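Local coordinates for protein anabena Tic22 (Anabaena sp., PDB 4EV1) that probably acts as a chaperone of the Tic22-like family in protein transport, associated with the thylakoids of the cyanobacterium, at residues 16-21 and 81-86; 10-15 and 85-90; 43-48 and 102-107; 162-167 and 211-216; 130-135 and 188-193. All coordinates share one frame; numbering follows the deposited sequence.

Contact 1: residues 16-21 and 81-86; sequences IYLVTN and TAVPLG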
# COMPACT_ATOMS: atom_id res chain seq x y z
N ILE A 16 -1.66 5.61 -3.59
CA ILE A 16 -2.65 4.61 -3.83
C ILE A 16 -3.39 5.13 -5.05
O ILE A 16 -3.66 6.33 -5.14
CB ILE A 16 -3.61 4.51 -2.63
CG1 ILE A 16 -2.82 4.13 -1.36
CG2 ILE A 16 -4.78 3.52 -2.92
CD1 ILE A 16 -2.19 2.75 -1.34
N TYR A 17 -3.73 4.27 -5.98
CA TYR A 17 -4.43 4.72 -7.23
C TYR A 17 -5.93 4.33 -7.20
O TYR A 17 -6.26 3.18 -7.03
CB TYR A 17 -3.69 4.13 -8.41
CG TYR A 17 -2.24 4.52 -8.38
CD1 TYR A 17 -1.85 5.81 -8.70
CD2 TYR A 17 -1.26 3.64 -7.98
CE1 TYR A 17 -0.53 6.19 -8.66
CE2 TYR A 17 0.09 4.02 -7.92
CZ TYR A 17 0.44 5.33 -8.26
OH TYR A 17 1.76 5.74 -8.23
N LEU A 18 -6.81 5.32 -7.27
CA LEU A 18 -8.22 5.15 -7.23
C LEU A 18 -8.75 5.36 -8.63
O LEU A 18 -8.14 6.10 -9.43
CB LEU A 18 -8.84 6.16 -6.30
CG LEU A 18 -8.48 6.03 -4.81
CD1 LEU A 18 -9.39 7.00 -4.02
CD2 LEU A 18 -8.59 4.55 -4.28
N VAL A 19 -9.80 4.62 -8.97
CA VAL A 19 -10.56 4.86 -10.19
C VAL A 19 -11.67 5.85 -9.87
O VAL A 19 -12.58 5.57 -9.05
CB VAL A 19 -11.11 3.58 -10.81
CG1 VAL A 19 -12.04 3.91 -12.01
CG2 VAL A 19 -10.01 2.66 -11.25
N THR A 20 -11.60 7.01 -10.52
CA THR A 20 -12.45 8.16 -10.14
C THR A 20 -13.03 8.87 -11.32
O THR A 20 -12.58 8.62 -12.44
CB THR A 20 -11.70 9.19 -9.30
OG1 THR A 20 -10.84 9.98 -10.12
CG2 THR A 20 -10.85 8.55 -8.19
N ASN A 21 -14.00 9.76 -11.10
CA ASN A 21 -14.39 10.68 -12.17
C ASN A 21 -13.36 11.81 -12.26
O ASN A 21 -12.31 11.79 -11.57
CB ASN A 21 -15.87 11.19 -12.03
CG ASN A 21 -16.08 12.12 -10.86
OD1 ASN A 21 -15.14 12.52 -10.18
ND2 ASN A 21 -17.32 12.51 -10.63
N THR A 81 -6.81 8.59 -10.13
CA THR A 81 -6.37 9.63 -9.21
C THR A 81 -5.41 9.01 -8.19
O THR A 81 -5.69 7.95 -7.60
CB THR A 81 -7.59 10.27 -8.53
OG1 THR A 81 -8.41 10.87 -9.56
CG2 THR A 81 -7.19 11.30 -7.51
N ALA A 82 -4.29 9.67 -7.97
CA ALA A 82 -3.28 9.27 -6.99
C ALA A 82 -3.57 9.94 -5.61
O ALA A 82 -3.76 11.16 -5.53
CB ALA A 82 -1.91 9.66 -7.52
N VAL A 83 -3.74 9.13 -4.58
CA VAL A 83 -4.03 9.60 -3.21
C VAL A 83 -2.93 9.04 -2.25
O VAL A 83 -2.61 7.85 -2.28
CB VAL A 83 -5.45 9.11 -2.76
CG1 VAL A 83 -5.87 9.66 -1.33
CG2 VAL A 83 -6.53 9.43 -3.89
N PRO A 84 -2.36 9.88 -1.38
CA PRO A 84 -1.45 9.35 -0.41
C PRO A 84 -2.16 8.34 0.53
O PRO A 84 -3.28 8.54 0.93
CB PRO A 84 -0.96 10.59 0.36
CG PRO A 84 -1.53 11.76 -0.29
CD PRO A 84 -2.59 11.33 -1.21
N LEU A 85 -1.49 7.27 0.87
CA LEU A 85 -2.10 6.23 1.71
C LEU A 85 -2.55 6.73 3.07
O LEU A 85 -3.59 6.30 3.55
CB LEU A 85 -1.17 5.05 1.86
CG LEU A 85 -1.59 3.90 2.78
CD1 LEU A 85 -2.90 3.23 2.32
CD2 LEU A 85 -0.44 2.91 2.74
N GLY A 86 -1.81 7.69 3.65
CA GLY A 86 -2.21 8.26 4.94
C GLY A 86 -3.50 9.03 4.95
O GLY A 86 -4.23 9.01 5.93

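Contact 2: residues 10-15 and 85-90; sequences KLDSVP and LGVIYQ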
# COMPACT_ATOMS: atom_id res chain seq x y z
N LYS A 10 3.99 8.87 7.59
CA LYS A 10 4.76 7.71 7.14
C LYS A 10 4.00 7.02 6.01
O LYS A 10 4.57 6.72 4.97
CB LYS A 10 5.03 6.73 8.29
CG LYS A 10 6.08 7.22 9.33
CD LYS A 10 6.45 6.13 10.28
CE LYS A 10 7.42 6.60 11.33
NZ LYS A 10 8.63 7.15 10.70
N LEU A 11 2.72 6.78 6.23
CA LEU A 11 1.87 6.16 5.21
C LEU A 11 1.76 7.00 3.93
O LEU A 11 1.62 6.44 2.82
CB LEU A 11 0.46 5.91 5.78
CG LEU A 11 0.35 4.91 6.91
CD1 LEU A 11 -1.09 4.84 7.50
CD2 LEU A 11 0.85 3.52 6.47
N ASP A 12 1.78 8.32 4.07
CA ASP A 12 1.65 9.23 2.93
C ASP A 12 2.77 9.12 1.88
O ASP A 12 2.62 9.63 0.77
CB ASP A 12 1.58 10.69 3.40
CG ASP A 12 0.20 11.12 3.87
OD1 ASP A 12 -0.76 10.34 3.78
OD2 ASP A 12 0.07 12.27 4.33
N SER A 13 3.87 8.48 2.22
CA SER A 13 4.93 8.21 1.23
C SER A 13 4.39 7.40 0.06
O SER A 13 4.97 7.41 -1.00
CB SER A 13 6.01 7.35 1.84
OG SER A 13 6.80 8.09 2.73
N VAL A 14 3.36 6.60 0.34
CA VAL A 14 2.89 5.57 -0.58
C VAL A 14 1.69 6.10 -1.33
O VAL A 14 0.66 6.41 -0.70
CB VAL A 14 2.52 4.31 0.20
CG1 VAL A 14 2.08 3.19 -0.70
CG2 VAL A 14 3.71 3.83 1.10
N PRO A 15 1.78 6.20 -2.65
CA PRO A 15 0.57 6.57 -3.40
C PRO A 15 -0.36 5.36 -3.64
O PRO A 15 0.10 4.26 -3.88
CB PRO A 15 1.11 7.11 -4.71
CG PRO A 15 2.36 6.41 -4.92
CD PRO A 15 2.92 5.99 -3.54
N LEU A 85 -1.49 7.27 0.87
CA LEU A 85 -2.10 6.23 1.71
C LEU A 85 -2.55 6.73 3.07
O LEU A 85 -3.59 6.30 3.55
CB LEU A 85 -1.17 5.05 1.86
CG LEU A 85 -1.59 3.90 2.78
CD1 LEU A 85 -2.90 3.23 2.32
CD2 LEU A 85 -0.44 2.91 2.74
N GLY A 86 -1.81 7.69 3.65
CA GLY A 86 -2.21 8.26 4.94
C GLY A 86 -3.50 9.03 4.95
O GLY A 86 -4.23 9.01 5.93
N VAL A 87 -3.86 9.63 3.81
CA VAL A 87 -5.14 10.28 3.66
C VAL A 87 -6.29 9.28 3.73
O VAL A 87 -7.29 9.50 4.40
CB VAL A 87 -5.21 11.06 2.34
CG1 VAL A 87 -6.59 11.67 2.13
CG2 VAL A 87 -4.12 12.17 2.32
N ILE A 88 -6.15 8.16 3.03
CA ILE A 88 -7.11 7.09 3.12
C ILE A 88 -7.19 6.50 4.53
O ILE A 88 -8.29 6.29 5.04
CB ILE A 88 -6.80 5.99 2.06
CG1 ILE A 88 -6.95 6.58 0.65
CG2 ILE A 88 -7.74 4.79 2.23
CD1 ILE A 88 -6.58 5.60 -0.45
N TYR A 89 -6.05 6.19 5.13
CA TYR A 89 -5.98 5.73 6.52
C TYR A 89 -6.77 6.69 7.45
O TYR A 89 -7.69 6.29 8.16
CB TYR A 89 -4.51 5.68 6.98
CG TYR A 89 -4.33 5.38 8.47
CD1 TYR A 89 -4.63 4.13 8.98
CD2 TYR A 89 -3.87 6.36 9.35
CE1 TYR A 89 -4.47 3.85 10.35
CE2 TYR A 89 -3.71 6.10 10.69
CZ TYR A 89 -3.99 4.84 11.20
OH TYR A 89 -3.82 4.60 12.55
N GLN A 90 -6.42 7.97 7.38
CA GLN A 90 -7.06 8.99 8.20
C GLN A 90 -8.56 9.06 7.97
O GLN A 90 -9.35 9.07 8.92
CB GLN A 90 -6.38 10.35 7.95
CG GLN A 90 -6.98 11.50 8.75
CD GLN A 90 -6.34 12.81 8.37
OE1 GLN A 90 -6.58 13.37 7.29
NE2 GLN A 90 -5.49 13.30 9.25

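Contact 3: residues 43-48 and 102-107; sequences SITGAY and LLFAFK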
# COMPACT_ATOMS: atom_id res chain seq x y z
N SER A 43 -20.65 2.25 0.86
CA SER A 43 -20.19 1.81 -0.45
C SER A 43 -18.73 1.38 -0.37
O SER A 43 -18.07 1.58 0.65
CB SER A 43 -20.44 2.91 -1.49
OG SER A 43 -19.76 4.09 -1.11
N ILE A 44 -18.27 0.70 -1.41
CA ILE A 44 -16.93 0.16 -1.44
C ILE A 44 -16.26 0.46 -2.80
O ILE A 44 -16.88 0.30 -3.85
CB ILE A 44 -16.90 -1.36 -1.13
CG1 ILE A 44 -15.44 -1.85 -0.94
CG2 ILE A 44 -17.70 -2.18 -2.17
CD1 ILE A 44 -15.27 -3.33 -0.51
N THR A 45 -15.01 0.92 -2.73
CA THR A 45 -14.19 1.21 -3.90
C THR A 45 -12.92 0.37 -3.93
O THR A 45 -12.35 -0.02 -2.89
CB THR A 45 -13.85 2.74 -4.04
OG1 THR A 45 -13.35 3.02 -5.36
CG2 THR A 45 -12.81 3.20 -2.98
N GLY A 46 -12.45 0.11 -5.14
CA GLY A 46 -11.29 -0.73 -5.32
C GLY A 46 -10.05 0.05 -5.55
O GLY A 46 -9.91 0.64 -6.66
N ALA A 47 -9.13 0.03 -4.57
CA ALA A 47 -7.89 0.80 -4.62
C ALA A 47 -6.78 -0.10 -5.19
O ALA A 47 -6.85 -1.33 -5.09
CB ALA A 47 -7.50 1.36 -3.22
N TYR A 48 -5.78 0.53 -5.78
CA TYR A 48 -4.69 -0.16 -6.45
C TYR A 48 -3.34 0.34 -5.99
O TYR A 48 -3.10 1.56 -5.89
CB TYR A 48 -4.76 0.06 -7.97
CG TYR A 48 -5.96 -0.57 -8.64
CD1 TYR A 48 -7.19 0.12 -8.73
CD2 TYR A 48 -5.89 -1.82 -9.22
CE1 TYR A 48 -8.32 -0.45 -9.36
CE2 TYR A 48 -7.02 -2.40 -9.84
CZ TYR A 48 -8.22 -1.71 -9.91
OH TYR A 48 -9.32 -2.26 -10.51
N LEU A 102 -17.45 5.21 3.23
CA LEU A 102 -16.80 4.55 2.11
C LEU A 102 -15.70 3.61 2.61
O LEU A 102 -14.81 4.01 3.36
CB LEU A 102 -16.16 5.59 1.13
CG LEU A 102 -15.34 5.06 -0.07
CD1 LEU A 102 -16.22 4.27 -1.03
CD2 LEU A 102 -14.67 6.23 -0.82
N LEU A 103 -15.74 2.36 2.14
CA LEU A 103 -14.71 1.39 2.42
C LEU A 103 -13.80 1.25 1.20
O LEU A 103 -14.20 1.56 0.10
CB LEU A 103 -15.35 0.06 2.79
CG LEU A 103 -16.30 0.12 4.00
CD1 LEU A 103 -16.83 -1.26 4.36
CD2 LEU A 103 -15.58 0.70 5.21
N PHE A 104 -12.61 0.75 1.40
CA PHE A 104 -11.64 0.53 0.34
C PHE A 104 -11.12 -0.91 0.37
O PHE A 104 -10.73 -1.44 1.44
CB PHE A 104 -10.43 1.45 0.52
CG PHE A 104 -10.74 2.90 0.51
CD1 PHE A 104 -11.29 3.51 1.63
CD2 PHE A 104 -10.44 3.68 -0.61
CE1 PHE A 104 -11.56 4.90 1.62
CE2 PHE A 104 -10.72 5.02 -0.63
CZ PHE A 104 -11.28 5.64 0.48
N ALA A 105 -11.08 -1.55 -0.80
CA ALA A 105 -10.43 -2.84 -0.99
C ALA A 105 -9.12 -2.58 -1.70
O ALA A 105 -9.13 -1.79 -2.65
CB ALA A 105 -11.31 -3.74 -1.82
N PHE A 106 -8.00 -3.11 -1.20
CA PHE A 106 -6.67 -2.85 -1.78
C PHE A 106 -6.13 -4.01 -2.64
O PHE A 106 -6.04 -5.13 -2.17
CB PHE A 106 -5.65 -2.50 -0.70
CG PHE A 106 -5.90 -1.19 -0.01
CD1 PHE A 106 -6.88 -1.09 0.95
CD2 PHE A 106 -5.15 -0.06 -0.31
CE1 PHE A 106 -7.12 0.12 1.60
CE2 PHE A 106 -5.40 1.13 0.34
CZ PHE A 106 -6.39 1.20 1.29
N LYS A 107 -5.76 -3.71 -3.88
CA LYS A 107 -5.18 -4.68 -4.82
C LYS A 107 -3.67 -4.54 -4.87
O LYS A 107 -3.14 -3.53 -5.39
CB LYS A 107 -5.76 -4.46 -6.22
CG LYS A 107 -5.23 -5.37 -7.36
CD LYS A 107 -5.43 -6.84 -7.13
CE LYS A 107 -4.93 -7.69 -8.31
NZ LYS A 107 -3.58 -7.24 -8.77

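Contact 4: residues 162-167 and 211-216; sequences FLSKQD and PSPESR. With EDO (1,2-ethanediol), chain G.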
# COMPACT_ATOMS: atom_id res chain seq x y z
N PHE A 162 9.94 -1.96 2.05
CA PHE A 162 9.71 -1.83 0.62
C PHE A 162 8.40 -2.44 0.21
O PHE A 162 8.07 -3.58 0.60
CB PHE A 162 10.84 -2.48 -0.17
CG PHE A 162 12.20 -1.89 0.13
CD1 PHE A 162 12.61 -0.68 -0.44
CD2 PHE A 162 13.06 -2.52 1.01
CE1 PHE A 162 13.86 -0.13 -0.15
CE2 PHE A 162 14.31 -2.00 1.29
CZ PHE A 162 14.72 -0.81 0.72
N LEU A 163 7.67 -1.72 -0.62
CA LEU A 163 6.47 -2.27 -1.23
C LEU A 163 6.84 -3.16 -2.44
O LEU A 163 6.00 -3.94 -2.93
CB LEU A 163 5.51 -1.17 -1.66
CG LEU A 163 4.54 -0.56 -0.64
CD1 LEU A 163 3.54 -1.64 -0.12
CD2 LEU A 163 5.23 0.15 0.51
N SER A 164 8.08 -3.04 -2.90
CA SER A 164 8.54 -3.84 -4.00
C SER A 164 9.75 -4.73 -3.65
O SER A 164 10.78 -4.25 -3.21
CB SER A 164 8.86 -2.94 -5.17
OG SER A 164 9.17 -3.77 -6.24
N LYS A 165 9.59 -6.02 -3.90
CA LYS A 165 10.62 -6.98 -3.57
C LYS A 165 11.94 -6.71 -4.23
O LYS A 165 12.93 -6.90 -3.63
CB LYS A 165 10.16 -8.38 -3.84
CG LYS A 165 11.04 -9.41 -3.29
CD LYS A 165 10.89 -10.59 -4.08
CE LYS A 165 12.22 -11.09 -4.47
NZ LYS A 165 12.60 -12.07 -3.45
N GLN A 166 11.92 -6.26 -5.47
CA GLN A 166 13.15 -5.94 -6.21
C GLN A 166 13.98 -4.87 -5.51
O GLN A 166 15.21 -4.95 -5.51
CB GLN A 166 12.85 -5.51 -7.66
CG GLN A 166 12.18 -4.15 -7.74
CD GLN A 166 11.60 -3.83 -9.12
OE1 GLN A 166 12.36 -3.57 -10.07
NE2 GLN A 166 10.26 -3.78 -9.21
N ASP A 167 13.33 -3.91 -4.87
CA ASP A 167 14.05 -2.89 -4.10
C ASP A 167 14.69 -3.52 -2.85
O ASP A 167 15.78 -3.14 -2.47
CB ASP A 167 13.13 -1.76 -3.64
CG ASP A 167 12.72 -0.84 -4.78
OD1 ASP A 167 13.59 -0.40 -5.58
OD2 ASP A 167 11.53 -0.57 -4.86
N PRO A 211 7.61 3.18 -1.63
CA PRO A 211 6.79 2.62 -2.69
C PRO A 211 7.57 2.07 -3.88
O PRO A 211 8.78 2.15 -3.93
CB PRO A 211 5.92 3.78 -3.10
CG PRO A 211 6.80 4.98 -2.86
CD PRO A 211 7.63 4.66 -1.67
N SER A 212 6.87 1.51 -4.84
CA SER A 212 7.47 0.79 -5.95
C SER A 212 8.25 1.75 -6.85
O SER A 212 8.05 2.96 -6.76
CB SER A 212 6.36 0.20 -6.78
OG SER A 212 5.64 1.27 -7.43
N PRO A 213 9.18 1.23 -7.67
CA PRO A 213 9.94 2.14 -8.54
C PRO A 213 9.03 2.97 -9.45
O PRO A 213 9.32 4.15 -9.71
CB PRO A 213 10.82 1.19 -9.39
CG PRO A 213 10.93 -0.04 -8.63
CD PRO A 213 9.67 -0.16 -7.76
N GLU A 214 7.97 2.34 -9.92
CA GLU A 214 7.02 3.02 -10.79
C GLU A 214 6.31 4.18 -10.09
O GLU A 214 6.15 5.25 -10.68
CB GLU A 214 5.99 2.04 -11.33
CG GLU A 214 6.57 0.94 -12.23
CD GLU A 214 7.29 -0.24 -11.49
OE1 GLU A 214 7.24 -0.40 -10.25
OE2 GLU A 214 7.94 -1.06 -12.20
N SER A 215 5.92 3.98 -8.84
CA SER A 215 5.29 5.04 -8.04
C SER A 215 6.28 6.17 -7.72
O SER A 215 5.91 7.34 -7.66
CB SER A 215 4.66 4.44 -6.77
OG SER A 215 3.41 3.85 -7.10
N ARG A 216 7.53 5.80 -7.42
CA ARG A 216 8.55 6.81 -7.10
C ARG A 216 8.78 7.72 -8.31
O ARG A 216 8.83 8.94 -8.15
CB ARG A 216 9.88 6.15 -6.69
CG ARG A 216 9.81 5.45 -5.33
CD ARG A 216 11.20 5.21 -4.79
NE ARG A 216 12.10 4.50 -5.73
CZ ARG A 216 12.23 3.17 -5.80
NH1 ARG A 216 11.47 2.36 -5.08
NH2 ARG A 216 13.13 2.63 -6.63
C1 EDO G . 3.86 -0.73 -10.05
O1 EDO G . 4.58 -1.87 -9.59
C2 EDO G . 4.06 0.33 -8.98
O2 EDO G . 3.14 0.31 -7.87

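Contact 5: residues 130-135 and 188-193; sequences FKSVPM and DIDGVL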
# COMPACT_ATOMS: atom_id res chain seq x y z
N PHE A 130 -1.51 -15.37 -0.25
CA PHE A 130 -1.12 -14.18 0.52
C PHE A 130 -2.24 -13.14 0.66
O PHE A 130 -2.80 -12.66 -0.33
CB PHE A 130 0.12 -13.51 -0.07
CG PHE A 130 0.82 -12.59 0.89
CD1 PHE A 130 1.73 -13.08 1.82
CD2 PHE A 130 0.55 -11.21 0.89
CE1 PHE A 130 2.38 -12.23 2.72
CE2 PHE A 130 1.19 -10.35 1.78
CZ PHE A 130 2.11 -10.85 2.70
N LYS A 131 -2.54 -12.78 1.91
CA LYS A 131 -3.50 -11.72 2.20
C LYS A 131 -2.83 -10.36 2.40
O LYS A 131 -1.72 -10.24 2.93
CB LYS A 131 -4.32 -12.08 3.45
CG LYS A 131 -5.05 -13.43 3.37
CD LYS A 131 -5.43 -13.92 4.76
CE LYS A 131 -6.49 -15.01 4.71
NZ LYS A 131 -6.79 -15.46 6.10
N SER A 132 -3.52 -9.33 1.97
CA SER A 132 -3.09 -7.95 2.19
C SER A 132 -1.95 -7.58 1.24
O SER A 132 -1.55 -8.37 0.36
CB SER A 132 -2.71 -7.71 3.68
OG SER A 132 -2.61 -6.32 3.98
N VAL A 133 -1.42 -6.38 1.44
CA VAL A 133 -0.36 -5.83 0.59
C VAL A 133 0.96 -6.21 1.23
O VAL A 133 1.19 -5.86 2.37
CB VAL A 133 -0.43 -4.31 0.54
CG1 VAL A 133 0.67 -3.73 -0.37
CG2 VAL A 133 -1.83 -3.84 0.03
N PRO A 134 1.82 -6.95 0.52
CA PRO A 134 3.07 -7.31 1.20
C PRO A 134 4.05 -6.14 1.27
O PRO A 134 3.90 -5.14 0.53
CB PRO A 134 3.65 -8.43 0.33
CG PRO A 134 3.03 -8.27 -0.98
CD PRO A 134 1.69 -7.57 -0.80
N MET A 135 4.97 -6.25 2.21
CA MET A 135 6.14 -5.36 2.31
C MET A 135 7.37 -6.23 2.62
O MET A 135 7.26 -7.35 3.14
CB MET A 135 5.93 -4.34 3.41
CG MET A 135 4.66 -3.49 3.26
SD MET A 135 4.58 -2.12 4.43
CE MET A 135 5.60 -0.95 3.63
N ASP A 188 3.32 -7.51 6.03
CA ASP A 188 2.21 -6.90 5.34
C ASP A 188 1.80 -5.61 6.01
O ASP A 188 2.10 -5.39 7.18
CB ASP A 188 1.02 -7.85 5.18
CG ASP A 188 0.41 -8.22 6.47
OD1 ASP A 188 0.02 -7.33 7.21
OD2 ASP A 188 0.28 -9.44 6.74
N ILE A 189 1.17 -4.74 5.23
CA ILE A 189 0.88 -3.39 5.67
C ILE A 189 -0.02 -3.31 6.90
O ILE A 189 0.15 -2.43 7.74
CB ILE A 189 0.27 -2.55 4.52
CG1 ILE A 189 0.23 -1.08 4.90
CG2 ILE A 189 -1.13 -3.01 4.20
CD1 ILE A 189 1.61 -0.48 4.91
N ASP A 190 -0.98 -4.21 7.02
CA ASP A 190 -1.83 -4.24 8.22
C ASP A 190 -1.02 -4.57 9.50
O ASP A 190 -1.19 -3.95 10.52
CB ASP A 190 -2.96 -5.24 8.04
CG ASP A 190 -3.95 -4.80 6.96
OD1 ASP A 190 -4.69 -3.84 7.23
OD2 ASP A 190 -3.96 -5.38 5.84
N GLY A 191 -0.11 -5.52 9.40
CA GLY A 191 0.72 -5.91 10.54
C GLY A 191 1.69 -4.83 11.00
O GLY A 191 1.83 -4.57 12.20
N VAL A 192 2.38 -4.21 10.04
CA VAL A 192 3.26 -3.07 10.30
C VAL A 192 2.43 -1.95 10.94
O VAL A 192 2.79 -1.42 11.98
CB VAL A 192 3.92 -2.58 9.02
CG1 VAL A 192 4.60 -1.20 9.21
CG2 VAL A 192 4.92 -3.60 8.50
N LEU A 193 1.30 -1.61 10.34
CA LEU A 193 0.49 -0.50 10.89
C LEU A 193 0.08 -0.76 12.38
O LEU A 193 0.19 0.14 13.23
CB LEU A 193 -0.72 -0.24 9.98
CG LEU A 193 -1.63 0.91 10.41
CD1 LEU A 193 -0.93 2.26 10.25
CD2 LEU A 193 -2.92 0.86 9.60

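Contact 1: residues 16-21 and 81-86
I16 and L18 pair with V83 and T81 through four backbone hydrogen bonds, two at each hydrogen-bonded pair of an antiparallel two-stranded sheet. The I16 N to V83 O bond measures 2.8 Å and returns as V83 N to I16 O, while L18 N to T81 O is nearly straight, with 176° at the hydrogen. Between them Y17 and A82 form the non-hydrogen-bonded pair, their CA atoms 4.7 Å apart. The N-to-C directions of the short axes are 137° apart, well short of antiparallel, which shows a marked twist.

On the face carrying I16, L18, T81 and V83, L18 CD1 lies 3.8 Å from V83 CG2. Where the second strand ends and helix 85-94 begins, CG1 of I16, anti to the carbonyl carbon (chi1 -60°), reaches L85 CB at 3.7 Å. The other face brings Y17 CE1 within 3.9 Å of A82 CB. At the far end the T20 and T81 side chains cross at about a right angle, with 2.6 Å between T20 OG1 and T81 OG1; T20 OG1 also donates to N21 O at 2.7 Å.

Farther out, A47, F104 and F106 cover the I16 and L18 side, and Y17 OH bonds to S215. The chemistry is therefore divided: the backbone groups of I16, L18, T81 and V83 that face across are paired with each other, Y17 bonds outward to Y48, apolar branches face the neighbouring sheet, and two hydroxyl oxygens lie close together at the T20 end.

Contact 2: residues 10-15 and 85-90
V14 O accepts the backbone N-H of L85 at 2.8 Å, with the donor almost in line with the carbonyl (C=O...N angle 174°). This bond ties the turn after helix 4-11 to the first residue of helix 85-94. L11 to V14 form a type I beta turn, closed by V14 N to L11 O at 3.0 Å.

A second polar approach comes from D12. Its OD1 is placed near the amides of the first turn of helix 85-94, though its modelled position is too tight to G86 to settle a bond. The OD2 of D12 makes a salt bridge with K8, one turn back on helix 4-11. An alanine here, lacking the carboxylate, would probably leave K8 without its charged mate.

The apolar part is carried by L11. Its CG, anti to the carbonyl carbon (chi1 -65°), is carried toward helix 85-94, and the two methyls then divide between Y89 and L85. CD1 sits over one face of the Y89 ring, 3.9 Å from the centroid and 29° off the ring normal, a CH-pi contact in which the two side chains cross at about a right angle. CD2 meets L85 CD2 at 4.0 Å. V14 CB packs on L85 CB at 4.1 Å. Y89 OH bonds to Q197 and E4, which hold the far end of the ring. One backbone bond thus ties the turn to the first amide of the helix, and L11 packing on L85 and Y89 fills most of the rest of the contact.

Contact 3: residues 43-48 and 102-107
S43 to Y48 and L102 to K107 are adjacent parallel strands of a mixed three-stranded sheet, in register residue for residue, with short axes 31° apart.

Five backbone hydrogen bonds join them, switching direction from one strand to the other: S43 O accepts from L103 N, L103 O from T45 N, T45 O from A105 N, A105 O from A47 N, and A47 O from K107 N. The A47 N to A105 O bond, 2.6 Å, is the shortest of the five. CA-H...O contacts add to them, such as F104 CA to T45 O at 3.4 Å.

Side-chain packing differs between the faces. On the face with I44 and A105, I44 CD1 lies 4.2 Å from A105 CB, and farther along Y48 CD2 meets K107 CB at 4.0 Å. K107 NZ itself forms salt bridges with E53 and D110. On the opposite face the L102 methyl CD1 lies against the S43 hydroxyl, 3.5 Å from OG. Helix 85-94 covers F104 and F106 through I88.

The T45 and F104 side chains lie side by side, pointing the same way. The T45 methyl CG2, set between backbone N and carbonyl carbon while OG1 turns to L27 O, approaches F104 CD2 at 3.4 Å. A47 CB instead stands 4.0 Å above the F106 ring plane, offset toward its rim.

Contact 4: residues 162-167 and 211-216
D167 and R216 meet tip to tip in an end-on, two-nitrogen salt bridge. R216 NH1 reaches D167 OD2 at 2.9 Å, with the oxygen in the guanidinium plane, while NH2 bonds to D167 OD1 at 3.2 Å. The two planes are 57° apart, and NH1 meets OD2 from above the carboxylate plane. NH1 also donates to P211 O at 2.9 Å, and P213 CA lies over one guanidinium face, near its rim. A leucine in place of R216 would probably leave D167 without its charged mate and P211 O without this donor.

The close packing lies next to this bridge, round P213 and P211. D167 OD2 approaches P213 CD at 3.5 Å, and S164 CB reaches the same CD at 3.9 Å. L163 CB rests on P211 CA, with V14, M49 and M135 around its side chain.

The outer side is looser. The exposed Q166 extends to P213 CG, its NE2 at 3.8 Å, and bonds back to S164 OG, which E112 also holds. Near the exposed E214 lies an ethanediol, probably left from crystallisation, whose placement is uncertain because it is modelled too close to S212.

S164 and S212 precede helices 165-175 and 213-220; S212 OG caps S215 N at 3.1 Å. Two helix starts are thus set side by side and joined across by the salt bridge, each beginning after a serine at the N-cap position, with a side-chain capping bond at S212.

Contact 5: residues 130-135 and 188-193
S132 and D190 meet through their polar ends. S132 OG donates to D190 OD2 at 2.5 Å, a very short bond, with OG anti to the backbone N (chi1 -166°). The other oxygen of D190, OD1, bonds to the amine of a cyclohexylamino-ethanesulfonate molecule, probably from the crystallisation liquor.

M135 and I189 cross obliquely. M135 SD comes to 3.4 Å from I189 CD1, and the same sulphur lies 4.3 Å from V192 CG2, one helical turn on. The other branch of I189, CG2, packs 3.9 Å from V133 CB, so I189 touches V133 with one branch and M135 with the other. F130 and D188 also cross obliquely, with ring and carboxylate planes 68° apart; here the ring's CZ touches D188 CB at 4.0 Å.

One backbone bond crosses here: I189 N donates to V133 O at 3.1 Å. Beside it P134 and D188 form an antiparallel non-hydrogen-bonded pair. D188 is the N-cap of helix 189-198, its OD1 accepting from G191 N at 2.8 Å. The carboxylate thereby takes up an amide of the first turn.

Strands 134-139 and 183-188 pair here just where the second gives way to its helix. Helix 110-121 lies against F130 and P134, L209 of strand 207-210 touches M135 and I189, and helix 4-11 meets L193.

In the fold
From the N terminus, helix 4-11 leads through the 10-15 turn into strand 15-20. Contacts 1 and 2 close loops of about 60 and 70 residues onto the same stretch, strand 79-84 running into helix 85-94, and share L85 and G86; contact 1 nests inside contact 2. Contact 3 crosses both, joining strand 43-48 to 102-107. Contacts 5 and 4, closing loops of about 53 and 44 residues, follow in series and cross each other, with L163 packed on V133 and M135. Contacts 1-3 and contacts 4-5 touch where V14 meets L163, L11 and Y89 pack on L193, and F106 packs on V133. Contacts 3 and 4 do not touch, lying on opposite sides of the chain's centre.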